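Local coordinates for protein amidohydrolase 2 (Bifidobacterium longum subsp. infantis, PDB 6UVZ) that probably acts as a hydrolase of the metal-dependent amidohydrolase superfamily, built on a TIM barrel, with a substrate that remains undefined, at residues L6-W16 / V50-V60; K190-G198 / N226-M236. One frame throughout, in Å; residues are numbered along the deposited sequence.

Interaction 1: L6-W16 / V50-V60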
loop_
_atom_site.group_PDB
_atom_site.type_symbol
_atom_site.label_atom_id
_atom_site.label_comp_id
_atom_site.label_asym_id
_atom_site.label_seq_id
_atom_site.Cartn_x
_atom_site.Cartn_y
_atom_site.Cartn_z
ATOM N N LEU A 6 -7.920 5.776 -19.922
ATOM C CA LEU A 6 -7.901 6.113 -18.503
ATOM C C LEU A 6 -6.484 5.994 -17.966
ATOM O O LEU A 6 -5.800 4.997 -18.226
ATOM C CB LEU A 6 -8.842 5.196 -17.713
ATOM C CG LEU A 6 -8.723 5.207 -16.188
ATOM C CD1 LEU A 6 -9.328 6.474 -15.601
ATOM C CD2 LEU A 6 -9.369 3.964 -15.590
ATOM N N ASN A 7 -6.048 7.001 -17.211
ATOM C CA ASN A 7 -4.735 6.991 -16.581
ATOM C C ASN A 7 -4.818 6.274 -15.238
ATOM O O ASN A 7 -5.726 6.537 -14.443
ATOM C CB ASN A 7 -4.214 8.415 -16.394
ATOM C CG ASN A 7 -4.058 9.157 -17.707
ATOM O OD1 ASN A 7 -3.746 8.558 -18.736
ATOM N ND2 ASN A 7 -4.275 10.466 -17.677
ATOM N N VAL A 8 -3.867 5.375 -14.988
ATOM C CA VAL A 8 -3.877 4.522 -13.805
ATOM C C VAL A 8 -2.509 4.581 -13.136
ATOM O O VAL A 8 -1.479 4.430 -13.804
ATOM C CB VAL A 8 -4.239 3.066 -14.160
ATOM C CG1 VAL A 8 -4.069 2.163 -12.951
ATOM C CG2 VAL A 8 -5.664 2.986 -14.689
ATOM N N ILE A 9 -2.504 4.800 -11.824
ATOM C CA ILE A 9 -1.298 4.733 -11.003
ATOM C C ILE A 9 -1.512 3.649 -9.957
ATOM O O ILE A 9 -2.406 3.766 -9.108
ATOM C CB ILE A 9 -0.976 6.080 -10.336
ATOM C CG1 ILE A 9 -0.524 7.103 -11.379
ATOM C CG2 ILE A 9 0.090 5.902 -9.263
ATOM C CD1 ILE A 9 -0.126 8.439 -10.789
ATOM N N ASP A 10 -0.698 2.597 -10.017
ATOM C CA ASP A 10 -0.811 1.479 -9.086
ATOM C C ASP A 10 -0.094 1.842 -7.791
ATOM O O ASP A 10 1.138 1.889 -7.747
ATOM C CB ASP A 10 -0.220 0.214 -9.698
ATOM C CG ASP A 10 -0.807 -1.050 -9.105
ATOM O OD1 ASP A 10 -1.238 -1.922 -9.885
ATOM O OD2 ASP A 10 -0.855 -1.163 -7.862
ATOM N N SER A 11 -0.857 2.090 -6.730
ATOM C CA SER A 11 -0.267 2.533 -5.474
ATOM C C SER A 11 0.288 1.391 -4.629
ATOM O O SER A 11 0.815 1.655 -3.543
ATOM C CB SER A 11 -1.297 3.323 -4.660
ATOM O OG SER A 11 -2.444 2.539 -4.387
ATOM N N HIS A 12 0.205 0.144 -5.093
ATOM C CA HIS A 12 0.668 -0.987 -4.288
ATOM C C HIS A 12 0.880 -2.188 -5.200
ATOM O O HIS A 12 -0.094 -2.797 -5.652
ATOM C CB HIS A 12 -0.339 -1.305 -3.188
ATOM C CG HIS A 12 0.136 -2.330 -2.204
ATOM N ND1 HIS A 12 0.495 -2.011 -0.913
ATOM C CD2 HIS A 12 0.302 -3.669 -2.321
ATOM C CE1 HIS A 12 0.866 -3.108 -0.277
ATOM N NE2 HIS A 12 0.758 -4.127 -1.108
ATOM N N PHE A 13 2.142 -2.529 -5.460
ATOM C CA PHE A 13 2.468 -3.737 -6.204
ATOM C C PHE A 13 3.794 -4.283 -5.693
ATOM O O PHE A 13 4.555 -3.588 -5.016
ATOM C CB PHE A 13 2.529 -3.482 -7.717
ATOM C CG PHE A 13 3.826 -2.880 -8.186
ATOM C CD1 PHE A 13 4.835 -3.684 -8.696
ATOM C CD2 PHE A 13 4.033 -1.513 -8.128
ATOM C CE1 PHE A 13 6.027 -3.135 -9.129
ATOM C CE2 PHE A 13 5.223 -0.958 -8.562
ATOM C CZ PHE A 13 6.221 -1.771 -9.063
ATOM N N HIS A 14 4.064 -5.544 -6.030
ATOM C CA HIS A 14 5.274 -6.226 -5.598
ATOM C C HIS A 14 5.956 -6.889 -6.785
ATOM O O HIS A 14 5.310 -7.257 -7.770
ATOM C CB HIS A 14 4.978 -7.295 -4.535
ATOM C CG HIS A 14 4.197 -6.791 -3.361
ATOM N ND1 HIS A 14 4.765 -6.040 -2.356
ATOM C CD2 HIS A 14 2.894 -6.944 -3.027
ATOM C CE1 HIS A 14 3.844 -5.744 -1.455
ATOM N NE2 HIS A 14 2.701 -6.282 -1.838
ATOM N N ILE A 15 7.277 -7.036 -6.676
ATOM C CA ILE A 15 8.071 -7.839 -7.597
ATOM C C ILE A 15 9.115 -8.588 -6.780
ATOM O O ILE A 15 9.608 -8.089 -5.765
ATOM C CB ILE A 15 8.756 -6.997 -8.700
ATOM C CG1 ILE A 15 9.612 -5.888 -8.084
ATOM C CG2 ILE A 15 7.730 -6.426 -9.670
ATOM C CD1 ILE A 15 10.416 -5.106 -9.096
ATOM N N TRP A 16 9.449 -9.798 -7.225
ATOM C CA TRP A 16 10.475 -10.579 -6.548
ATOM C C TRP A 16 10.997 -11.658 -7.484
ATOM O O TRP A 16 10.388 -11.968 -8.511
ATOM C CB TRP A 16 9.950 -11.207 -5.249
ATOM C CG TRP A 16 8.775 -12.123 -5.427
ATOM C CD1 TRP A 16 8.785 -13.379 -5.965
ATOM C CD2 TRP A 16 7.420 -11.865 -5.040
ATOM N NE1 TRP A 16 7.519 -13.910 -5.950
ATOM C CE2 TRP A 16 6.663 -13.001 -5.386
ATOM C CE3 TRP A 16 6.773 -10.779 -4.442
ATOM C CZ2 TRP A 16 5.292 -13.084 -5.152
ATOM C CZ3 TRP A 16 5.412 -10.864 -4.210
ATOM C CH2 TRP A 16 4.686 -12.007 -4.564
ATOM N N VAL A 50 -5.592 0.566 -20.531
ATOM C CA VAL A 50 -5.409 1.763 -19.731
ATOM C C VAL A 50 -3.990 2.275 -19.932
ATOM O O VAL A 50 -3.080 1.541 -20.328
ATOM C CB VAL A 50 -5.700 1.510 -18.234
ATOM C CG1 VAL A 50 -7.160 1.137 -18.029
ATOM C CG2 VAL A 50 -4.786 0.423 -17.694
ATOM N N ASN A 51 -3.799 3.564 -19.658
ATOM C CA ASN A 51 -2.486 4.198 -19.765
ATOM C C ASN A 51 -1.783 4.041 -18.422
ATOM O O ASN A 51 -2.041 4.793 -17.479
ATOM C CB ASN A 51 -2.626 5.662 -20.162
ATOM C CG ASN A 51 -1.321 6.263 -20.643
ATOM O OD1 ASN A 51 -0.439 5.554 -21.128
ATOM N ND2 ASN A 51 -1.191 7.578 -20.513
ATOM N N PHE A 52 -0.893 3.055 -18.333
ATOM C CA PHE A 52 -0.197 2.748 -17.088
ATOM C C PHE A 52 0.904 3.777 -16.864
ATOM O O PHE A 52 1.915 3.783 -17.576
ATOM C CB PHE A 52 0.365 1.329 -17.134
ATOM C CG PHE A 52 1.024 0.893 -15.858
ATOM C CD1 PHE A 52 0.388 1.066 -14.640
ATOM C CD2 PHE A 52 2.272 0.294 -15.878
ATOM C CE1 PHE A 52 0.990 0.661 -13.464
ATOM C CE2 PHE A 52 2.879 -0.115 -14.706
ATOM C CZ PHE A 52 2.237 0.069 -13.498
ATOM N N LEU A 53 0.712 4.646 -15.875
ATOM C CA LEU A 53 1.658 5.712 -15.574
ATOM C C LEU A 53 2.733 5.296 -14.579
ATOM O O LEU A 53 3.579 6.123 -14.223
ATOM C CB LEU A 53 0.916 6.941 -15.036
ATOM C CG LEU A 53 -0.102 7.588 -15.975
ATOM C CD1 LEU A 53 -0.671 8.855 -15.355
ATOM C CD2 LEU A 53 0.527 7.882 -17.328
ATOM N N GLY A 54 2.723 4.052 -14.122
ATOM C CA GLY A 54 3.697 3.567 -13.168
ATOM C C GLY A 54 3.048 3.098 -11.878
ATOM O O GLY A 54 1.854 3.274 -11.640
ATOM N N GLY A 55 3.886 2.491 -11.032
ATOM C CA GLY A 55 3.423 1.894 -9.801
ATOM C C GLY A 55 4.285 2.295 -8.618
ATOM O O GLY A 55 5.373 2.859 -8.768
ATOM N N VAL A 56 3.772 1.990 -7.429
ATOM C CA VAL A 56 4.465 2.227 -6.169
ATOM C C VAL A 56 4.874 0.871 -5.612
ATOM O O VAL A 56 4.019 0.062 -5.230
ATOM C CB VAL A 56 3.592 2.996 -5.169
ATOM C CG1 VAL A 56 4.275 3.062 -3.810
ATOM C CG2 VAL A 56 3.297 4.393 -5.688
ATOM N N TYR A 57 6.179 0.617 -5.568
ATOM C CA TYR A 57 6.674 -0.635 -5.016
ATOM C C TYR A 57 6.536 -0.639 -3.498
ATOM O O TYR A 57 6.745 0.379 -2.835
ATOM C CB TYR A 57 8.136 -0.848 -5.410
ATOM C CG TYR A 57 8.777 -2.073 -4.792
ATOM C CD1 TYR A 57 8.739 -3.301 -5.438
ATOM C CD2 TYR A 57 9.430 -1.998 -3.565
ATOM C CE1 TYR A 57 9.328 -4.421 -4.879
ATOM C CE2 TYR A 57 10.019 -3.112 -2.999
ATOM C CZ TYR A 57 9.965 -4.321 -3.660
ATOM O OH TYR A 57 10.554 -5.432 -3.099
ATOM N N VAL A 58 6.180 -1.798 -2.954
ATOM C CA VAL A 58 6.093 -2.008 -1.515
ATOM C C VAL A 58 6.985 -3.189 -1.162
ATOM O O VAL A 58 7.072 -4.158 -1.924
ATOM C CB VAL A 58 4.639 -2.256 -1.059
ATOM C CG1 VAL A 58 4.559 -2.341 0.456
ATOM C CG2 VAL A 58 3.725 -1.158 -1.583
ATOM N N GLU A 59 7.659 -3.099 -0.015
ATOM C CA GLU A 59 8.614 -4.127 0.378
ATOM C C GLU A 59 7.940 -5.491 0.464
ATOM O O GLU A 59 6.800 -5.615 0.919
ATOM C CB GLU A 59 9.266 -3.760 1.714
ATOM C CG GLU A 59 8.293 -3.490 2.854
ATOM C CD GLU A 59 7.959 -4.739 3.645
ATOM O OE1 GLU A 59 6.818 -4.848 4.140
ATOM O OE2 GLU A 59 8.840 -5.614 3.767
ATOM N N VAL A 60 8.654 -6.517 0.009
ATOM C CA VAL A 60 8.104 -7.861 -0.107
ATOM C C VAL A 60 8.457 -8.723 1.107
ATOM O O VAL A 60 8.366 -9.948 1.039
ATOM C CB VAL A 60 8.551 -8.537 -1.412
ATOM C CG1 VAL A 60 8.057 -7.746 -2.613
ATOM C CG2 VAL A 60 10.067 -8.674 -1.447
HETATM O O HOH W 1 11.891 -7.234 -4.508
#
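One face of the H12 imidazole is covered by V58, whose CG2 stands 3.7 Å from the ring centroid in a CH-pi contact. H14 instead turns its edge to the same residue: ND1 donates to V58 O over 3.0 Å, coming in above the carbonyl plane. The F13 ring, its CG placed between backbone N and carbonyl carbon (chi1 81°), brings CE2 to 3.4 Å from G55 C; glycine suits this place because the ring lies where a side chain would stand. At the edge of the W16 ring sits V60 CG1, and at that of F52 is D10 CB, while G54 N, of its own strand, lies over one face of F52.

The backbones are parallel strands of a beta-alpha-beta unit completed by helix 38-47. L53 N bonds to V8 O (3.0 Å) and V56 N to D10 O (2.7 Å), with two beta bulges between V8 and F13. D10 OD2 accepts from H12 N, forming an Asx turn, while OD1 bonds to S218 OG.

H12 and H14 form the His-x-His pattern that ligates metal in many relatives. V58 and K190, the latter probably hydrogen-bonded to H12 ND1, limit how the H12 ring can turn.

Interaction 2: K190-G198 / N226-M236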
loop_
_atom_site.group_PDB
_atom_site.type_symbol
_atom_site.label_atom_id
_atom_site.label_comp_id
_atom_site.label_asym_id
_atom_site.label_seq_id
_atom_site.Cartn_x
_atom_site.Cartn_y
_atom_site.Cartn_z
ATOM N N LYS A 190 -6.175 2.137 0.861
ATOM C CA LYS A 190 -6.133 1.399 -0.393
ATOM C C LYS A 190 -7.281 0.403 -0.454
ATOM O O LYS A 190 -7.640 -0.209 0.556
ATOM C CB LYS A 190 -4.803 0.660 -0.544
ATOM C CG LYS A 190 -3.600 1.567 -0.686
ATOM C CD LYS A 190 -2.316 0.762 -0.704
ATOM C CE LYS A 190 -1.141 1.634 -1.095
ATOM N NZ LYS A 190 0.163 0.947 -0.893
ATOM N N VAL A 191 -7.849 0.238 -1.643
ATOM C CA VAL A 191 -8.935 -0.715 -1.867
ATOM C C VAL A 191 -8.307 -1.944 -2.517
ATOM O O VAL A 191 -8.278 -2.082 -3.743
ATOM C CB VAL A 191 -10.055 -0.120 -2.717
ATOM C CG1 VAL A 191 -11.225 -1.089 -2.797
ATOM C CG2 VAL A 191 -10.500 1.208 -2.140
ATOM N N SER A 192 -7.795 -2.847 -1.682
ATOM C CA SER A 192 -7.200 -4.086 -2.174
ATOM C C SER A 192 -7.179 -5.091 -1.022
ATOM O O SER A 192 -8.019 -5.021 -0.119
ATOM C CB SER A 192 -5.810 -3.789 -2.771
ATOM O OG SER A 192 -4.949 -3.222 -1.799
ATOM N N GLY A 193 -6.222 -6.015 -1.054
ATOM C CA GLY A 193 -6.092 -7.002 0.001
ATOM C C GLY A 193 -5.752 -8.387 -0.508
ATOM O O GLY A 193 -5.716 -8.620 -1.720
ATOM N N ASP A 194 -5.497 -9.317 0.411
ATOM C CA ASP A 194 -5.222 -10.700 0.048
ATOM C C ASP A 194 -6.483 -11.480 -0.298
ATOM O O ASP A 194 -6.398 -12.691 -0.534
ATOM C CB ASP A 194 -4.473 -11.405 1.182
ATOM C CG ASP A 194 -3.180 -10.705 1.551
ATOM O OD1 ASP A 194 -2.929 -9.600 1.024
ATOM O OD2 ASP A 194 -2.414 -11.259 2.366
ATOM N N ASN A 195 -7.634 -10.825 -0.330
ATOM C CA ASN A 195 -8.909 -11.439 -0.662
ATOM C C ASN A 195 -9.687 -10.481 -1.544
ATOM O O ASN A 195 -9.419 -9.273 -1.547
ATOM C CB ASN A 195 -9.723 -11.768 0.597
ATOM C CG ASN A 195 -8.973 -12.667 1.560
ATOM O OD1 ASN A 195 -9.024 -13.892 1.450
ATOM N ND2 ASN A 195 -8.277 -12.061 2.514
ATOM N N PRO A 196 -10.646 -10.985 -2.320
ATOM C CA PRO A 196 -11.546 -10.084 -3.050
ATOM C C PRO A 196 -12.270 -9.156 -2.085
ATOM O O PRO A 196 -12.836 -9.594 -1.083
ATOM C CB PRO A 196 -12.513 -11.042 -3.756
ATOM C CG PRO A 196 -11.745 -12.311 -3.894
ATOM C CD PRO A 196 -10.874 -12.399 -2.672
ATOM N N VAL A 197 -12.233 -7.858 -2.392
ATOM C CA VAL A 197 -12.796 -6.861 -1.492
ATOM C C VAL A 197 -14.305 -7.051 -1.377
ATOM O O VAL A 197 -14.987 -7.435 -2.336
ATOM C CB VAL A 197 -12.447 -5.439 -1.966
ATOM C CG1 VAL A 197 -10.938 -5.241 -1.975
ATOM C CG2 VAL A 197 -13.028 -5.177 -3.347
ATOM N N GLY A 198 -14.829 -6.789 -0.182
ATOM C CA GLY A 198 -16.243 -6.913 0.072
ATOM C C GLY A 198 -16.988 -5.633 -0.243
ATOM O O GLY A 198 -16.603 -4.543 0.190
ATOM N N ASN A 226 -6.134 -15.534 -4.246
ATOM C CA ASN A 226 -7.539 -15.777 -3.948
ATOM C C ASN A 226 -8.472 -15.079 -4.928
ATOM O O ASN A 226 -9.685 -15.045 -4.696
ATOM C CB ASN A 226 -7.860 -15.338 -2.519
ATOM C CG ASN A 226 -6.965 -16.000 -1.490
ATOM O OD1 ASN A 226 -6.354 -17.035 -1.756
ATOM N ND2 ASN A 226 -6.886 -15.406 -0.304
ATOM N N SER A 227 -7.935 -14.523 -6.014
ATOM C CA SER A 227 -8.762 -13.815 -6.986
ATOM C C SER A 227 -8.003 -13.761 -8.312
ATOM O O SER A 227 -7.194 -14.648 -8.602
ATOM C CB SER A 227 -9.137 -12.427 -6.426
ATOM O OG SER A 227 -9.911 -11.691 -7.357
ATOM N N THR A 228 -8.266 -12.726 -9.107
ATOM C CA THR A 228 -7.553 -12.498 -10.354
ATOM C C THR A 228 -7.433 -10.997 -10.567
ATOM O O THR A 228 -8.312 -10.230 -10.166
ATOM C CB THR A 228 -8.262 -13.151 -11.550
ATOM O OG1 THR A 228 -8.514 -14.533 -11.265
ATOM C CG2 THR A 228 -7.405 -13.055 -12.804
ATOM N N PHE A 229 -6.321 -10.584 -11.181
ATOM C CA PHE A 229 -6.145 -9.177 -11.529
ATOM C C PHE A 229 -7.304 -8.683 -12.386
ATOM O O PHE A 229 -7.873 -7.616 -12.128
ATOM C CB PHE A 229 -4.811 -8.982 -12.253
ATOM C CG PHE A 229 -4.344 -7.551 -12.305
ATOM C CD1 PHE A 229 -5.032 -6.550 -11.637
ATOM C CD2 PHE A 229 -3.212 -7.209 -13.026
ATOM C CE1 PHE A 229 -4.603 -5.239 -11.689
ATOM C CE2 PHE A 229 -2.777 -5.899 -13.080
ATOM C CZ PHE A 229 -3.473 -4.914 -12.410
ATOM N N ALA A 230 -7.678 -9.459 -13.407
ATOM C CA ALA A 230 -8.812 -9.083 -14.245
ATOM C C ALA A 230 -10.095 -8.989 -13.427
ATOM O O ALA A 230 -10.896 -8.067 -13.618
ATOM C CB ALA A 230 -8.975 -10.084 -15.389
ATOM N N THR A 231 -10.302 -9.933 -12.506
ATOM C CA THR A 231 -11.485 -9.883 -11.652
ATOM C C THR A 231 -11.438 -8.683 -10.714
ATOM O O THR A 231 -12.451 -8.002 -10.515
ATOM C CB THR A 231 -11.612 -11.180 -10.852
ATOM O OG1 THR A 231 -11.558 -12.301 -11.745
ATOM C CG2 THR A 231 -12.928 -11.209 -10.091
ATOM N N HIS A 232 -10.268 -8.404 -10.133
ATOM C CA HIS A 232 -10.152 -7.274 -9.217
ATOM C C HIS A 232 -10.223 -5.946 -9.958
ATOM O O HIS A 232 -10.905 -5.015 -9.510
ATOM C CB HIS A 232 -8.850 -7.368 -8.422
ATOM C CG HIS A 232 -8.532 -6.130 -7.643
ATOM N ND1 HIS A 232 -9.274 -5.723 -6.555
ATOM C CD2 HIS A 232 -7.558 -5.203 -7.802
ATOM C CE1 HIS A 232 -8.767 -4.602 -6.073
ATOM N NE2 HIS A 232 -7.726 -4.264 -6.812
ATOM N N PHE A 233 -9.524 -5.833 -11.091
ATOM C CA PHE A 233 -9.508 -4.570 -11.821
ATOM C C PHE A 233 -10.875 -4.239 -12.406
ATOM O O PHE A 233 -11.244 -3.062 -12.481
ATOM C CB PHE A 233 -8.453 -4.612 -12.926
ATOM C CG PHE A 233 -8.330 -3.328 -13.695
ATOM C CD1 PHE A 233 -8.767 -3.246 -15.007
ATOM C CD2 PHE A 233 -7.785 -2.201 -13.102
ATOM C CE1 PHE A 233 -8.655 -2.064 -15.715
ATOM C CE2 PHE A 233 -7.673 -1.016 -13.804
ATOM C CZ PHE A 233 -8.109 -0.948 -15.112
ATOM N N GLN A 234 -11.637 -5.253 -12.820
ATOM C CA GLN A 234 -12.968 -4.991 -13.357
ATOM C C GLN A 234 -13.932 -4.576 -12.253
ATOM O O GLN A 234 -14.794 -3.715 -12.465
ATOM C CB GLN A 234 -13.493 -6.219 -14.097
ATOM C CG GLN A 234 -14.734 -5.944 -14.927
ATOM C CD GLN A 234 -14.510 -4.853 -15.954
ATOM O OE1 GLN A 234 -14.799 -3.681 -15.705
ATOM N NE2 GLN A 234 -13.990 -5.230 -17.116
ATOM N N LEU A 235 -13.801 -5.176 -11.067
ATOM C CA LEU A 235 -14.645 -4.787 -9.943
ATOM C C LEU A 235 -14.403 -3.337 -9.541
ATOM O O LEU A 235 -15.329 -2.653 -9.091
ATOM C CB LEU A 235 -14.401 -5.721 -8.756
ATOM C CG LEU A 235 -15.175 -5.437 -7.467
ATOM C CD1 LEU A 235 -16.674 -5.405 -7.730
ATOM C CD2 LEU A 235 -14.842 -6.468 -6.400
HETATM N N MSE A 236 -13.176 -2.851 -9.705
HETATM C CA MSE A 236 -12.858 -1.460 -9.405
HETATM C C MSE A 236 -13.489 -0.526 -10.432
HETATM O O MSE A 236 -13.958 0.560 -10.089
HETATM C CB MSE A 236 -11.343 -1.253 -9.360
HETATM C CG MSE A 236 -10.636 -1.995 -8.233
HETATM SE SE MSE A 236 -11.248 -1.474 -6.453
HETATM C CE MSE A 236 -12.566 -2.880 -6.143
#
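V197 and M236, the latter present as selenomethionine, reach toward each other tip to tip, with V197 CG2 3.6 Å from M236 CE. The same CG2 methyl also meets L235 CD2, so one short branched side chain serves two neighbours on helix 229-239. Deeper in, V191 CG1 rests 3.7 Å from M236 SE; the M236 chain bends at chi2 (-60°), which carries the selenium and its methyl between the two valines. The flexible, unbranched side chain of methionine, here carrying selenium, suits that winding path.

H232 approaches the same strand end by its ring edge, CE1 lying 3.5 Å from V191 O near the ring plane, while M236 CG lies over one of its faces. At the far end of the contact P196 CG packs against S227 CB at 3.6 Å, a compact ring against a small side chain. Beyond it N226 ND2 points at D194 O (2.8 Å) and N195 OD1 (3.2 Å). Both bonds are weak, and N195 is poorly ordered.

A second shell holds these groups. H232 NE2 is hydrogen-bonded to S217 O and S192 OG to S217 OG, so one residue steadies both sides. N219 ND2 binds G193 O and D194 OD1, fixing the turn of the loop, where the backbone angles of G193 call for glycine. F246 of helix 244-254 packs on V191 and M236, and V214 of the adjoining strand on V191.

The contact thus lays the loop that follows strand 187-191 against helix 229-239 and the residues just before it. Its chemistry is graded: apolar contacts pin the buried end near the strand, whereas the weak amide bonds at the exposed end imply a less firmly held loop there.

Interaction 1 closes before interaction 2 opens along the chain, yet their centres lie only 14 Å apart, because the eight parallel strands follow chain order and curl round into a TIM barrel. Interaction 1 pairs the first two strands; interaction 2 fastens the loop after strand 187-191 to helix 229-239. Backbone bonding between S11 and Y216 joins the first strand to the last. The segments meet at V50, packed on F233, and at K190, which takes no part in the packing of interaction 2: its NZ reaches S11 O and forms a salt bridge with E136. K190 thus brings the seventh strand to the histidine-bearing end of the first, where the active site of this superfamily generally lies.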